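Local coordinates for uncharacterized protein (Parabacteroides merdae, PDB 4R7F) that is of unknown function but carries a domain related to the first domain of the type 9 secretion system plug protein and holds magnesium ions in the crystal, at residues 29-32 with 38-41; 71-76 with 384-389; 108-111 with 115-118; 172-177 with 378-383. All coordinates share one frame; numbering follows the deposited sequence. Where two conformers were deposited one is given.

Contact 1 of 4, residues 29-32 with 38-41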
loop_
_atom_site.group_PDB
_atom_site.type_symbol
_atom_site.label_atom_id
_atom_site.label_comp_id
_atom_site.label_asym_id
_atom_site.label_seq_id
_atom_site.Cartn_x
_atom_site.Cartn_y
_atom_site.Cartn_z
ATOM N N PRO A 29 -14.563 6.129 -0.421
ATOM C CA PRO A 29 -16.002 6.299 -0.215
ATOM C C PRO A 29 -16.837 5.337 -1.056
ATOM O O PRO A 29 -17.626 5.771 -1.882
ATOM C CB PRO A 29 -16.221 7.752 -0.658
ATOM C CG PRO A 29 -15.212 7.942 -1.769
ATOM C CD PRO A 29 -14.026 7.099 -1.405
ATOM N N TYR A 30 -16.590 4.048 -0.896
ATOM C CA TYR A 30 -17.447 3.025 -1.458
ATOM C C TYR A 30 -17.499 1.780 -0.596
ATOM O O TYR A 30 -16.532 1.432 0.128
ATOM C CB TYR A 30 -17.060 2.657 -2.910
ATOM C CG TYR A 30 -15.609 2.337 -3.154
ATOM C CD1 TYR A 30 -15.098 1.065 -2.915
ATOM C CD2 TYR A 30 -14.745 3.300 -3.668
ATOM C CE1 TYR A 30 -13.747 0.763 -3.155
ATOM C CE2 TYR A 30 -13.392 3.017 -3.909
ATOM C CZ TYR A 30 -12.887 1.753 -3.642
ATOM O OH TYR A 30 -11.556 1.476 -3.918
ATOM N N ILE A 31 -18.647 1.112 -0.706
ATOM C CA ILE A 31 -18.880 -0.192 -0.105
ATOM C C ILE A 31 -19.586 -1.144 -1.075
ATOM O O ILE A 31 -20.148 -0.726 -2.088
ATOM C CB ILE A 31 -19.700 -0.057 1.178
ATOM C CG1 ILE A 31 -21.045 0.613 0.916
ATOM C CG2 ILE A 31 -18.925 0.784 2.181
ATOM C CD1 ILE A 31 -21.986 0.594 2.114
ATOM N N ALA A 32 -19.536 -2.436 -0.768
ATOM C CA ALA A 32 -20.204 -3.451 -1.586
ATOM C C ALA A 32 -21.643 -3.575 -1.169
ATOM O O ALA A 32 -21.934 -3.487 0.017
ATOM C CB ALA A 32 -19.523 -4.797 -1.435
ATOM N N GLN A 38 -20.073 -0.574 6.318
ATOM C CA GLN A 38 -20.949 0.590 6.214
ATOM C C GLN A 38 -20.185 1.858 5.910
ATOM O O GLN A 38 -19.031 2.044 6.340
ATOM C CB GLN A 38 -21.669 0.809 7.525
ATOM C CG GLN A 38 -22.553 -0.354 7.959
ATOM C CD GLN A 38 -22.950 -0.229 9.424
ATOM O OE1 GLN A 38 -22.101 -0.366 10.312
ATOM N NE2 GLN A 38 -24.223 0.093 9.679
ATOM N N ILE A 39 -20.856 2.778 5.231
ATOM C CA ILE A 39 -20.355 4.143 5.130
ATOM C C ILE A 39 -20.693 4.922 6.383
ATOM O O ILE A 39 -21.813 4.826 6.893
ATOM C CB ILE A 39 -20.955 4.881 3.930
ATOM C CG1 ILE A 39 -20.362 4.324 2.645
ATOM C CG2 ILE A 39 -20.624 6.360 4.000
ATOM C CD1 ILE A 39 -18.929 4.754 2.372
ATOM N N GLU A 40 -19.717 5.693 6.860
ATOM C CA GLU A 40 -19.893 6.569 7.979
ATOM C C GLU A 40 -19.852 8.012 7.485
ATOM O O GLU A 40 -18.876 8.443 6.876
ATOM C CB GLU A 40 -18.800 6.359 9.010
ATOM C CG GLU A 40 -18.854 7.331 10.197
ATOM C CD GLU A 40 -17.771 7.056 11.245
ATOM O OE1 GLU A 40 -16.994 6.112 11.053
ATOM O OE2 GLU A 40 -17.680 7.772 12.265
ATOM N N ILE A 41 -20.915 8.749 7.792
ATOM C CA ILE A 41 -20.974 10.170 7.610
ATOM C C ILE A 41 -20.856 10.802 8.978
ATOM O O ILE A 41 -21.680 10.607 9.830
ATOM C CB ILE A 41 -22.279 10.598 6.938
ATOM C CG1 ILE A 41 -22.259 10.166 5.477
ATOM C CG2 ILE A 41 -22.441 12.100 7.051
ATOM C CD1 ILE A 41 -23.609 9.826 4.918
#

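Contact 2 of 4, residues 71-76 with 384-389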
loop_
_atom_site.group_PDB
_atom_site.type_symbol
_atom_site.label_atom_id
_atom_site.label_comp_id
_atom_site.label_asym_id
_atom_site.label_seq_id
_atom_site.Cartn_x
_atom_site.Cartn_y
_atom_site.Cartn_z
ATOM N N PRO A 71 -37.514 6.312 -4.909
ATOM C CA PRO A 71 -36.992 5.717 -3.683
ATOM C C PRO A 71 -37.298 4.250 -3.458
ATOM O O PRO A 71 -36.439 3.521 -2.946
ATOM C CB PRO A 71 -37.648 6.550 -2.587
ATOM C CG PRO A 71 -37.815 7.892 -3.201
ATOM C CD PRO A 71 -38.148 7.622 -4.643
ATOM N N ILE A 72 -38.487 3.794 -3.830
ATOM C CA ILE A 72 -38.834 2.374 -3.576
ATOM C C ILE A 72 -37.969 1.430 -4.429
ATOM O O ILE A 72 -37.659 0.313 -4.005
ATOM C CB ILE A 72 -40.365 2.076 -3.702
ATOM C CG1 ILE A 72 -40.730 0.758 -2.975
ATOM C CG2 ILE A 72 -40.854 2.115 -5.156
ATOM C CD1 ILE A 72 -40.418 0.753 -1.477
ATOM N N GLU A 73 -37.549 1.902 -5.604
ATOM C CA GLU A 73 -36.659 1.132 -6.474
ATOM C C GLU A 73 -35.243 0.992 -5.903
ATOM O O GLU A 73 -34.576 0.002 -6.185
ATOM C CB GLU A 73 -36.585 1.767 -7.872
ATOM C CG GLU A 73 -37.865 1.656 -8.702
ATOM C CD GLU A 73 -37.772 2.425 -10.009
ATOM O OE1 GLU A 73 -38.010 3.651 -9.958
ATOM O OE2 GLU A 73 -37.431 1.818 -11.077
ATOM N N TYR A 74 -34.777 1.955 -5.098
ATOM C CA TYR A 74 -33.378 1.923 -4.646
ATOM C C TYR A 74 -33.094 1.758 -3.195
ATOM O O TYR A 74 -31.976 1.370 -2.870
ATOM C CB TYR A 74 -32.571 3.100 -5.166
ATOM C CG TYR A 74 -33.001 4.496 -4.766
ATOM C CD1 TYR A 74 -32.662 5.036 -3.524
ATOM C CD2 TYR A 74 -33.658 5.313 -5.688
ATOM C CE1 TYR A 74 -33.001 6.344 -3.210
ATOM C CE2 TYR A 74 -33.996 6.614 -5.395
ATOM C CZ TYR A 74 -33.679 7.132 -4.162
ATOM O OH TYR A 74 -34.033 8.433 -3.925
HETATM N N MSE A 75 -34.073 2.027 -2.330
HETATM C CA MSE A 75 -33.913 1.926 -0.865
HETATM C C MSE A 75 -35.103 1.246 -0.235
HETATM O O MSE A 75 -36.245 1.402 -0.708
HETATM C CB MSE A 75 -33.777 3.307 -0.195
HETATM C CG MSE A 75 -35.003 4.224 -0.361
HETATM SE SE MSE A 75 -34.769 6.116 0.168
HETATM C CE MSE A 75 -34.572 5.903 2.116
ATOM N N ASN A 76 -34.853 0.552 0.864
ATOM C CA ASN A 76 -35.886 0.139 1.742
ATOM C C ASN A 76 -35.806 1.059 2.947
ATOM O O ASN A 76 -34.746 1.193 3.557
ATOM C CB ASN A 76 -35.732 -1.316 2.137
ATOM C CG ASN A 76 -37.047 -1.900 2.614
ATOM O OD1 ASN A 76 -37.414 -1.727 3.767
ATOM N ND2 ASN A 76 -37.794 -2.534 1.710
ATOM N N GLY A 384 -32.028 0.105 -22.628
ATOM C CA GLY A 384 -33.241 -0.181 -21.870
ATOM C C GLY A 384 -33.122 -0.206 -20.350
ATOM O O GLY A 384 -34.146 -0.194 -19.676
ATOM N N ALA A 385 -31.909 -0.242 -19.782
ATOM C CA ALA A 385 -31.768 -0.226 -18.305
ATOM C C ALA A 385 -32.087 1.168 -17.819
ATOM O O ALA A 385 -31.881 2.137 -18.554
ATOM C CB ALA A 385 -30.364 -0.634 -17.868
ATOM N N ARG A 386 -32.598 1.291 -16.603
ATOM C CA ARG A 386 -33.122 2.580 -16.155
ATOM C C ARG A 386 -32.093 3.416 -15.387
ATOM O O ARG A 386 -32.363 4.575 -15.036
ATOM C CB ARG A 386 -34.376 2.358 -15.307
ATOM C CG ARG A 386 -35.507 1.659 -16.046
ATOM C CD ARG A 386 -36.668 1.254 -15.133
ATOM N NE ARG A 386 -36.996 2.201 -14.048
ATOM C CZ ARG A 386 -37.539 3.405 -14.225
ATOM N NH1 ARG A 386 -37.769 3.860 -15.446
ATOM N NH2 ARG A 386 -37.843 4.180 -13.184
ATOM N N TYR A 387 -30.926 2.829 -15.107
ATOM C CA TYR A 387 -29.930 3.443 -14.214
ATOM C C TYR A 387 -28.551 2.810 -14.387
ATOM O O TYR A 387 -28.414 1.723 -14.957
ATOM C CB TYR A 387 -30.362 3.371 -12.747
ATOM C CG TYR A 387 -30.218 2.009 -12.126
ATOM C CD1 TYR A 387 -31.109 0.976 -12.444
ATOM C CD2 TYR A 387 -29.165 1.726 -11.259
ATOM C CE1 TYR A 387 -30.956 -0.306 -11.909
ATOM C CE2 TYR A 387 -29.012 0.450 -10.703
ATOM C CZ TYR A 387 -29.911 -0.558 -11.024
ATOM O OH TYR A 387 -29.778 -1.811 -10.465
ATOM N N ASP A 388 -27.538 3.533 -13.916
ATOM C CA ASP A 388 -26.158 3.110 -13.994
ATOM C C ASP A 388 -25.803 2.279 -12.763
ATOM O O ASP A 388 -25.740 2.801 -11.639
ATOM C CB ASP A 388 -25.228 4.313 -14.024
ATOM C CG ASP A 388 -25.236 5.052 -15.353
ATOM O OD1 ASP A 388 -25.471 4.435 -16.401
ATOM O OD2 ASP A 388 -24.964 6.271 -15.350
ATOM N N ARG A 389 -25.543 0.994 -12.998
ATOM C CA ARG A 389 -24.975 0.110 -11.980
ATOM C C ARG A 389 -23.491 0.297 -11.896
ATOM O O ARG A 389 -22.829 0.564 -12.908
ATOM C CB ARG A 389 -25.265 -1.346 -12.313
ATOM C CG ARG A 389 -26.742 -1.686 -12.218
ATOM C CD ARG A 389 -27.069 -2.950 -12.989
ATOM N NE ARG A 389 -26.490 -4.130 -12.345
ATOM C CZ ARG A 389 -26.484 -5.341 -12.898
ATOM N NH1 ARG A 389 -26.968 -5.513 -14.113
ATOM N NH2 ARG A 389 -25.972 -6.383 -12.263
#

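Contact 3 of 4, residues 108-111 with 115-118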
loop_
_atom_site.group_PDB
_atom_site.type_symbol
_atom_site.label_atom_id
_atom_site.label_comp_id
_atom_site.label_asym_id
_atom_site.label_seq_id
_atom_site.Cartn_x
_atom_site.Cartn_y
_atom_site.Cartn_z
ATOM N N VAL A 108 -32.536 2.281 6.925
ATOM C CA VAL A 108 -32.335 2.357 5.473
ATOM C C VAL A 108 -31.324 1.331 4.989
ATOM O O VAL A 108 -30.195 1.243 5.500
ATOM C CB VAL A 108 -31.865 3.739 5.002
ATOM C CG1 VAL A 108 -31.757 3.763 3.479
ATOM C CG2 VAL A 108 -32.835 4.812 5.472
ATOM N N GLN A 109 -31.753 0.541 4.010
ATOM C CA GLN A 109 -30.869 -0.352 3.282
ATOM C C GLN A 109 -31.056 -0.064 1.801
ATOM O O GLN A 109 -32.076 0.496 1.399
ATOM C CB GLN A 109 -31.175 -1.817 3.575
ATOM C CG GLN A 109 -31.398 -2.159 5.044
ATOM C CD GLN A 109 -32.829 -1.952 5.474
ATOM O OE1 GLN A 109 -33.772 -2.351 4.781
ATOM N NE2 GLN A 109 -33.005 -1.298 6.618
ATOM N N PHE A 110 -30.056 -0.429 1.004
ATOM C CA PHE A 110 -30.061 -0.120 -0.415
ATOM C C PHE A 110 -30.433 -1.353 -1.214
ATOM O O PHE A 110 -30.050 -2.459 -0.864
ATOM C CB PHE A 110 -28.682 0.368 -0.855
ATOM C CG PHE A 110 -28.162 1.514 -0.039
ATOM C CD1 PHE A 110 -28.751 2.745 -0.118
ATOM C CD2 PHE A 110 -27.082 1.346 0.809
ATOM C CE1 PHE A 110 -28.290 3.796 0.643
ATOM C CE2 PHE A 110 -26.599 2.396 1.548
ATOM C CZ PHE A 110 -27.215 3.622 1.473
ATOM N N LYS A 111 -31.160 -1.146 -2.300
ATOM C CA LYS A 111 -31.592 -2.227 -3.139
ATOM C C LYS A 111 -30.765 -2.368 -4.395
ATOM O O LYS A 111 -30.844 -3.399 -5.026
ATOM C CB LYS A 111 -33.042 -2.012 -3.550
ATOM C CG LYS A 111 -34.025 -2.201 -2.424
ATOM C CD LYS A 111 -35.419 -1.868 -2.895
ATOM C CE LYS A 111 -36.407 -2.198 -1.796
ATOM N NZ LYS A 111 -37.743 -1.675 -2.152
ATOM N N ASN A 115 -24.278 5.296 -7.511
ATOM C CA ASN A 115 -23.850 6.469 -6.780
ATOM C C ASN A 115 -24.984 6.986 -5.873
ATOM O O ASN A 115 -26.122 7.131 -6.334
ATOM C CB ASN A 115 -23.441 7.530 -7.778
ATOM C CG ASN A 115 -22.110 7.231 -8.442
ATOM O OD1 ASN A 115 -21.315 6.443 -7.934
ATOM N ND2 ASN A 115 -21.878 7.838 -9.608
ATOM N N TYR A 116 -24.681 7.248 -4.611
ATOM C CA TYR A 116 -25.685 7.787 -3.654
ATOM C C TYR A 116 -25.256 9.136 -3.069
ATOM O O TYR A 116 -24.084 9.333 -2.730
ATOM C CB TYR A 116 -25.953 6.821 -2.498
ATOM C CG TYR A 116 -26.723 5.586 -2.902
ATOM C CD1 TYR A 116 -26.073 4.443 -3.354
ATOM C CD2 TYR A 116 -28.095 5.567 -2.852
ATOM C CE1 TYR A 116 -26.782 3.327 -3.765
ATOM C CE2 TYR A 116 -28.806 4.454 -3.249
ATOM C CZ TYR A 116 -28.148 3.346 -3.703
ATOM O OH TYR A 116 -28.882 2.265 -4.066
ATOM N N ALA A 117 -26.219 10.060 -2.973
ATOM C CA ALA A 117 -26.017 11.335 -2.346
ATOM C C ALA A 117 -26.975 11.501 -1.177
ATOM O O ALA A 117 -28.201 11.397 -1.317
ATOM C CB ALA A 117 -26.197 12.441 -3.345
ATOM N N ILE A 118 -26.391 11.751 -0.008
ATOM C CA ILE A 118 -27.131 11.918 1.231
ATOM C C ILE A 118 -27.260 13.398 1.504
ATOM O O ILE A 118 -26.259 14.056 1.770
ATOM C CB ILE A 118 -26.409 11.250 2.419
ATOM C CG1 ILE A 118 -26.263 9.755 2.185
ATOM C CG2 ILE A 118 -27.171 11.481 3.699
ATOM C CD1 ILE A 118 -27.520 9.064 1.697
#

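Contact 4 of 4, residues 172-177 with 378-383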
loop_
_atom_site.group_PDB
_atom_site.type_symbol
_atom_site.label_atom_id
_atom_site.label_comp_id
_atom_site.label_asym_id
_atom_site.label_seq_id
_atom_site.Cartn_x
_atom_site.Cartn_y
_atom_site.Cartn_z
ATOM N N PHE A 172 -18.975 -11.913 -16.066
ATOM C CA PHE A 172 -20.034 -10.928 -16.296
ATOM C C PHE A 172 -19.925 -10.412 -17.726
ATOM O O PHE A 172 -19.535 -9.279 -17.952
ATOM C CB PHE A 172 -19.969 -9.792 -15.268
ATOM C CG PHE A 172 -21.208 -8.948 -15.219
ATOM C CD1 PHE A 172 -22.328 -9.379 -14.514
ATOM C CD2 PHE A 172 -21.272 -7.729 -15.907
ATOM C CE1 PHE A 172 -23.482 -8.610 -14.476
ATOM C CE2 PHE A 172 -22.424 -6.960 -15.865
ATOM C CZ PHE A 172 -23.530 -7.399 -15.156
ATOM N N PRO A 173 -20.237 -11.275 -18.703
ATOM C CA PRO A 173 -19.995 -10.891 -20.082
ATOM C C PRO A 173 -20.791 -9.650 -20.422
ATOM O O PRO A 173 -21.887 -9.463 -19.891
ATOM C CB PRO A 173 -20.466 -12.111 -20.869
ATOM C CG PRO A 173 -20.293 -13.261 -19.914
ATOM C CD PRO A 173 -20.715 -12.666 -18.606
ATOM N N ILE A 174 -20.184 -8.771 -21.215
ATOM C CA ILE A 174 -20.829 -7.537 -21.682
ATOM C C ILE A 174 -20.633 -7.425 -23.189
ATOM O O ILE A 174 -19.508 -7.284 -23.670
ATOM C CB ILE A 174 -20.220 -6.293 -21.013
ATOM C CG1 ILE A 174 -20.479 -6.303 -19.519
ATOM C CG2 ILE A 174 -20.810 -5.024 -21.583
ATOM C CD1 ILE A 174 -19.467 -5.478 -18.751
ATOM N N THR A 175 -21.725 -7.504 -23.937
ATOM C CA THR A 175 -21.642 -7.569 -25.394
ATOM C C THR A 175 -20.999 -6.333 -26.042
ATOM O O THR A 175 -20.099 -6.493 -26.845
ATOM C CB THR A 175 -23.013 -7.840 -26.019
ATOM O OG1 THR A 175 -23.659 -8.899 -25.296
ATOM C CG2 THR A 175 -22.851 -8.246 -27.458
ATOM N N TYR A 176 -21.416 -5.123 -25.649
ATOM C CA TYR A 176 -20.922 -3.889 -26.256
ATOM C C TYR A 176 -20.410 -2.935 -25.181
ATOM O O TYR A 176 -21.022 -1.934 -24.872
ATOM C CB TYR A 176 -22.010 -3.182 -27.084
ATOM C CG TYR A 176 -22.513 -3.920 -28.317
ATOM C CD1 TYR A 176 -21.865 -3.815 -29.568
ATOM C CD2 TYR A 176 -23.668 -4.694 -28.236
ATOM C CE1 TYR A 176 -22.356 -4.490 -30.669
ATOM C CE2 TYR A 176 -24.177 -5.350 -29.323
ATOM C CZ TYR A 176 -23.533 -5.259 -30.530
ATOM O OH TYR A 176 -24.117 -5.952 -31.569
ATOM N N PRO A 177 -19.245 -3.218 -24.638
ATOM C CA PRO A 177 -18.752 -2.368 -23.567
ATOM C C PRO A 177 -18.368 -0.961 -23.995
ATOM O O PRO A 177 -18.289 -0.065 -23.148
ATOM C CB PRO A 177 -17.523 -3.128 -23.040
ATOM C CG PRO A 177 -17.112 -3.989 -24.150
ATOM C CD PRO A 177 -18.360 -4.349 -24.913
ATOM N N VAL A 378 -16.304 1.627 -12.589
ATOM C CA VAL A 378 -16.847 1.065 -13.785
ATOM C C VAL A 378 -18.360 0.928 -13.613
ATOM O O VAL A 378 -18.802 0.121 -12.837
ATOM C CB VAL A 378 -16.234 -0.322 -14.042
ATOM C CG1 VAL A 378 -16.873 -0.954 -15.274
ATOM C CG2 VAL A 378 -14.723 -0.224 -14.209
ATOM N N TYR A 379 -19.119 1.714 -14.366
ATOM C CA TYR A 379 -20.560 1.742 -14.338
ATOM C C TYR A 379 -21.112 1.060 -15.588
ATOM O O TYR A 379 -20.494 1.099 -16.656
ATOM C CB TYR A 379 -21.054 3.187 -14.325
ATOM C CG TYR A 379 -20.646 3.944 -13.116
ATOM C CD1 TYR A 379 -21.421 3.939 -11.978
ATOM C CD2 TYR A 379 -19.461 4.628 -13.082
ATOM C CE1 TYR A 379 -21.046 4.652 -10.851
ATOM C CE2 TYR A 379 -19.060 5.305 -11.956
ATOM C CZ TYR A 379 -19.855 5.335 -10.851
ATOM O OH TYR A 379 -19.420 6.011 -9.715
ATOM N N TYR A 380 -22.281 0.435 -15.460
ATOM C CA TYR A 380 -22.776 -0.434 -16.528
ATOM C C TYR A 380 -24.188 -0.059 -16.808
ATOM O O TYR A 380 -25.009 -0.034 -15.875
ATOM C CB TYR A 380 -22.747 -1.899 -16.096
ATOM C CG TYR A 380 -23.490 -2.894 -16.989
ATOM C CD1 TYR A 380 -23.136 -3.053 -18.325
ATOM C CD2 TYR A 380 -24.440 -3.773 -16.471
ATOM C CE1 TYR A 380 -23.746 -4.013 -19.137
ATOM C CE2 TYR A 380 -25.074 -4.739 -17.279
ATOM C CZ TYR A 380 -24.724 -4.842 -18.618
ATOM O OH TYR A 380 -25.308 -5.757 -19.469
ATOM N N ARG A 381 -24.468 0.230 -18.084
ATOM C CA ARG A 381 -25.832 0.518 -18.515
ATOM C C ARG A 381 -26.191 0.075 -19.918
ATOM O O ARG A 381 -26.011 0.813 -20.892
ATOM C CB ARG A 381 -26.128 1.976 -18.371
ATOM C CG ARG A 381 -27.606 2.222 -18.497
ATOM C CD ARG A 381 -27.948 3.523 -17.884
ATOM N NE ARG A 381 -29.272 3.910 -18.280
ATOM C CZ ARG A 381 -29.783 5.103 -18.017
ATOM N NH1 ARG A 381 -29.084 6.004 -17.326
ATOM N NH2 ARG A 381 -31.003 5.379 -18.431
ATOM N N PRO A 382 -26.735 -1.134 -20.024
ATOM C CA PRO A 382 -27.139 -1.656 -21.340
ATOM C C PRO A 382 -28.422 -0.976 -21.819
ATOM O O PRO A 382 -29.103 -0.363 -21.003
ATOM C CB PRO A 382 -27.395 -3.139 -21.050
ATOM C CG PRO A 382 -27.904 -3.152 -19.634
ATOM C CD PRO A 382 -27.202 -1.989 -18.918
HETATM N N MSE A 383 -28.724 -1.063 -23.116
HETATM C CA MSE A 383 -29.920 -0.396 -23.658
HETATM C C MSE A 383 -31.139 -0.847 -22.878
HETATM O O MSE A 383 -31.268 -1.991 -22.453
HETATM C CB MSE A 383 -30.059 -0.542 -25.185
HETATM C CG MSE A 383 -29.570 0.715 -25.933
HETATM SE SE MSE A 383 -30.718 2.293 -25.579
HETATM C CE MSE A 383 -32.493 1.551 -26.027
HETATM O O HOH W 1 -24.407 -6.834 -22.030
#

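Contact 1 of 4, residues 29-32 with 38-41
Ile-31 and Ile-39 meet chiefly through their aliphatic branches, with no hydrogen bond between 29-32 and 38-41. The nearest approach is 3.8 Å, from CG2 of Ile-31 to CG1 of Ile-39, and the two side chains cross obliquely. Ile-31 holds CG1 in the crowded position between backbone N and carbonyl carbon (chi1 59°), which sets CG2 anti to the carbonyl carbon. Its CD1 reaches across to the backbone N of Ile-39, 4.0 Å away.

Contacts of methyl with backbone complete the patch. CD1 of Ile-39, folded back by a chi2 of -74°, lies 4.1 Å from the carbonyl carbon of Pro-29 and equally far from N of Tyr-30, while CG2 of Ile-31 rests 4.1 Å from C of Gln-38.

Polar groups here look elsewhere: Tyr-30 OH bonds to Thr-395 OG1, and Gln-38 NE2 to Pro-104 O. Backbone bonds tie Ile-31 to Ser-136 and Val-138, but Ile-39 to Leu-103, so the two strands belong to different sheets. Val-19, Val-21 and Phe-135 extend the apolar layer. Apolar packing between two sheets in this way is characteristic of a beta-sandwich, consistent with an immunoglobulin-like fold for the plug-protein-related domain.

Contact 2 of 4, residues 71-76 with 384-389
Arg-386 and Glu-73 join the loop 384-389 to the short, weakly bonded helix 71-74 by a salt bridge at the surface. At Arg-386 the side chain bends at chi3 (37°), bringing the guanidinium side-on to the carboxylate. Arg-386 NE gives a bond of 3.0 Å to Glu-73 OE2, and NH2 one of 3.3 Å to Glu-73 OE1, the latter fairly straight at 157°. NH2 also reaches Glu-73 OE2 at 3.2 Å, so that oxygen accepts twice. Both oxygens use their syn lone pairs, and the two flat groups lie nearly coplanar, 18° apart, a bidentate arrangement that fixes the rotation of each. Glu-73 OE1 has a further donor in Ser-70 N. An alanine in place of Glu-73 would probably leave the guanidinium without its charged mate and free to swing, and Ser-70 N without this acceptor.

The loop is the connection between strands 373-380 and 389-397 of an antiparallel sheet, and the bridge ties it to the plug-protein-related domain. Tyr-387 continues the link by meeting the ring of His-59. Asp-388 then pairs with Lys-182 through OD1, and at the start of the next strand Arg-389 NE forms a salt bridge with Glu-139 OE2.

Contact 3 of 4, residues 108-111 with 115-118
Phe-110 and Tyr-116 bring their rings together across a short connection, burying nearly all of the surface that 108-111 and 115-118 share. Gln-109, just ahead, bonds through its backbone to Asn-76, so the short strand 109-110 runs antiparallel to 75-76, whereas 114-122 lies in another sheet, between 53-60 and 129-138. The two segments thus follow each other closely in sequence yet belong to different sheets of what is probably an immunoglobulin-like domain; CA of Phe-110 and CA of Tyr-116 are 9.6 Å apart, and side chains span the gap.

Phe-110 has CG beside the backbone N (chi1 -54°), which turns its ring toward strand 114-122. CD1 leads: it stands 3.5 Å above one face of the Tyr-116 ring, toward its rim, and 3.6 Å from CE2 of that residue. The planes meet obliquely at 40° with centroids 4.5 Å apart, and the side chains pass one another pointing opposite ways, so that CB of Phe-110 comes to lie 3.7 Å from Tyr-116 OH. That hydroxyl bonds to Val-112 O, in the three-residue link between the segments, and weakly to Tyr-74 O. A valine in place of Tyr-116 would probably strip the ring of Phe-110 of the surface it rests on and leave Val-112 O without its hydroxyl partner. His-59 adds an edge-to-face meeting with the Tyr-116 ring.

Lys-111 closes the segment. Its extended side chain leads away from Tyr-116 and delivers NZ to the carbonyl O of Ile-72, while its backbone bonds to Tyr-74.

Contact 4 of 4, residues 172-177 with 378-383
Tyr-380, at the end of strand 373-380, takes Phe-172 and Ile-174 against its ring, packing the loop 172-177 onto the middle strand of the antiparallel sheet 181-187, 373-380, 389-397. This loop leads from strand 160-168 to the short helix 177-180, with Tyr-176 at the N-cap position, so the contact joins two parts of the chain some 200 residues apart.

Phe-172 meets Tyr-380 in a T-shaped (edge-to-face) pair: its edge points at the tyrosine face, with planes at 82° and centroids 5.3 Å apart. Both CE2 and CZ of Phe-172 lie 3.7 Å from CE2 of Tyr-380, toward the rim of that ring. The chi1 of Tyr-380 (168°), placing CG opposite the backbone N, swings the ring out to reach the loop. Its other face is taken by CD of Pro-382, two residues on in the same segment, 3.7 Å above the ring centre, so the tyrosine is sandwiched between a proline ring and a phenylalanine edge.

The Ile-174 side chain passes that of the tyrosine, pointing the other way, CG1 and CG2 both 4.0 Å from Tyr-380 CE1, in an oblique approach. On its own side it packs against Leu-181, and Phe-172 also touches Val-141 and Arg-389. The polar end of the tyrosine is bridged to the loop by one water, 2.9 Å from Tyr-380 OH in the ring plane and, more weakly, 3.4 Å from Thr-175 N.

How the contacts relate
Contacts 1 and 3 lie in the plug-protein-related domain, are partly buried and purely apolar across their segments. They touch where Ile-41 CD1 packs on Ile-118 CG1, 3.8 Å apart; contact 1 uses branched aliphatics, contact 3 a ring pair. Contact 2, at the surface, is instead ionic. It shares the small sheet of strands 75-76 and 109-110 with contact 3, and it continues contact 4 directly along the chain, a bond from Tyr-380 N to Arg-389 O linking them. Contact 4, partly buried and farther from the chain centre, mixes aromatic packing with a water bridge. Asn-115 OD1 and Tyr-379 OH, 2.6 Å apart, join contacts 3 and 4.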